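Local coordinates for SusD/RagB family nutrient-binding outer membrane lipoprotein (Bacteroides vulgatus, PDB 4F7A) that probably binds glycans, likely mucin O-glycans, at the outer membrane as a SusD-like lipoprotein with a TPR-like helical fold, at residues Pro134-Lys139 and Thr145-Thr150. Sequence-based numbering, arbitrary orientation.
Sequences PIVYSK and TNSVDT
D149 grips S138 with both carboxylate oxygens. OD2 takes the backbone N of S138 at 2.8 Å in a nearly straight bond (171°), and OD1 takes the hydroxyl OG of S138 at 2.7 Å. Both donors arrive on the syn side, the amide tilted further out of the carboxylate plane than the hydroxyl. The same OD2 lies at the edge of the Y137 ring, near its plane, and touches CB of Y137. With CG of D149 anti to its own carbonyl carbon (chi1 -71°), the carboxylate reaches the turn at Y137-S138. With an alanine here, the S138 amide and hydroxyl would probably lose their acceptors and the Y137-S138 corner would be freer to shift.

K139, the next residue, ties the segments together a second time. Its chain bends at chi3 (-77°) and brings NZ to two backbone carbonyls, N146 O at 2.7 Å and V148 O at 2.9 Å, approaching each from above the carbonyl plane. A water links the two segments: it accepts from the N atoms of Y137 and K139 and donates to S147 O and, weakly, to D149 OD1.

The backbone places D149 through a single antiparallel bridge to I135, a hydrogen-bonded pair, with D149 N to I135 O at 2.8 Å and I135 N to D149 O at 3.2 Å. Just before D149, N146 OD1 accepts from V148 N, two residues on, in an Asx turn. P134 CB packs on V148 CG1.

Both segments belong to the loop that joins helices 111-132 and 151-174, with T150 as N-cap of the latter. Helix 482-492 backs P134, V136 and V148, and its Q484 bonds S147 OG; Y137 runs between the two connected helices, its hydroxyl bonded to D161 and its ring edge-to-face with F158.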
# COMPACT_ATOMS: atom_id res chain seq x y z
N PRO A 134 4.33 3.09 15.98
CA PRO A 134 3.59 4.07 16.76
C PRO A 134 3.36 5.38 15.98
O PRO A 134 4.22 5.84 15.22
CB PRO A 134 4.49 4.31 17.98
CG PRO A 134 5.26 2.99 18.13
CD PRO A 134 5.44 2.48 16.74
N ILE A 135 2.19 5.97 16.18
CA ILE A 135 1.90 7.26 15.55
C ILE A 135 1.10 8.13 16.51
O ILE A 135 0.68 7.68 17.57
CB ILE A 135 1.10 7.09 14.23
CG1 ILE A 135 -0.28 6.44 14.47
CG2 ILE A 135 1.93 6.26 13.18
CD1 ILE A 135 -1.27 6.55 13.23
N VAL A 136 0.90 9.38 16.12
CA VAL A 136 -0.05 10.24 16.79
C VAL A 136 -1.39 10.13 16.05
O VAL A 136 -1.47 10.45 14.84
CB VAL A 136 0.42 11.72 16.84
CG1 VAL A 136 -0.65 12.59 17.47
CG2 VAL A 136 1.73 11.84 17.62
N TYR A 137 -2.43 9.66 16.75
CA TYR A 137 -3.73 9.47 16.12
C TYR A 137 -4.88 9.72 17.08
O TYR A 137 -5.49 10.81 17.03
CB TYR A 137 -3.83 8.08 15.47
CG TYR A 137 -5.06 7.91 14.62
CD1 TYR A 137 -5.11 8.43 13.34
CD2 TYR A 137 -6.17 7.23 15.10
CE1 TYR A 137 -6.27 8.32 12.56
CE2 TYR A 137 -7.32 7.09 14.32
CZ TYR A 137 -7.36 7.63 13.05
OH TYR A 137 -8.47 7.51 12.26
N SER A 138 -5.16 8.78 17.98
CA SER A 138 -6.36 8.91 18.83
C SER A 138 -6.27 10.13 19.74
O SER A 138 -7.29 10.69 20.15
CB SER A 138 -6.61 7.63 19.65
OG SER A 138 -5.70 7.54 20.73
N LYS A 139 -5.05 10.57 20.04
CA LYS A 139 -4.89 11.72 20.94
C LYS A 139 -4.57 13.04 20.23
O LYS A 139 -4.32 14.05 20.88
CB LYS A 139 -3.86 11.39 22.01
CG LYS A 139 -4.36 10.22 22.89
CD LYS A 139 -3.39 9.81 23.99
CE LYS A 139 -2.24 8.99 23.44
NZ LYS A 139 -1.28 8.44 24.51
N THR A 145 -0.66 14.55 27.91
CA THR A 145 0.75 14.46 28.30
C THR A 145 1.55 13.63 27.30
O THR A 145 2.61 14.06 26.86
CB THR A 145 0.89 13.76 29.67
OG1 THR A 145 0.00 14.36 30.61
CG2 THR A 145 2.33 13.86 30.18
N ASN A 146 1.04 12.45 26.97
CA ASN A 146 1.66 11.56 25.97
C ASN A 146 0.74 11.48 24.75
O ASN A 146 -0.39 11.00 24.83
CB ASN A 146 1.93 10.16 26.58
CG ASN A 146 2.69 9.24 25.64
OD1 ASN A 146 2.71 9.44 24.42
ND2 ASN A 146 3.33 8.23 26.20
N SER A 147 1.23 12.00 23.62
CA SER A 147 0.46 12.12 22.39
C SER A 147 0.42 10.84 21.54
O SER A 147 -0.29 10.77 20.52
CB SER A 147 1.10 13.23 21.55
OG SER A 147 2.52 12.98 21.40
N VAL A 148 1.17 9.83 21.95
CA VAL A 148 1.47 8.69 21.10
C VAL A 148 0.50 7.52 21.31
O VAL A 148 0.20 7.14 22.44
CB VAL A 148 2.93 8.20 21.34
CG1 VAL A 148 3.21 6.87 20.62
CG2 VAL A 148 3.90 9.27 20.88
N ASP A 149 0.03 6.96 20.20
CA ASP A 149 -0.63 5.64 20.22
C ASP A 149 0.40 4.56 19.88
O ASP A 149 1.10 4.68 18.89
CB ASP A 149 -1.68 5.51 19.11
CG ASP A 149 -2.90 6.32 19.33
OD1 ASP A 149 -3.11 6.89 20.42
OD2 ASP A 149 -3.71 6.38 18.35
N THR A 150 0.41 3.46 20.63
CA THR A 150 1.06 2.23 20.14
C THR A 150 0.34 1.81 18.85
O THR A 150 -0.79 2.26 18.59
CB THR A 150 0.98 1.07 21.15
OG1 THR A 150 -0.38 0.66 21.26
CG2 THR A 150 1.52 1.49 22.56
O HOH W 1 -2.38 9.42 19.62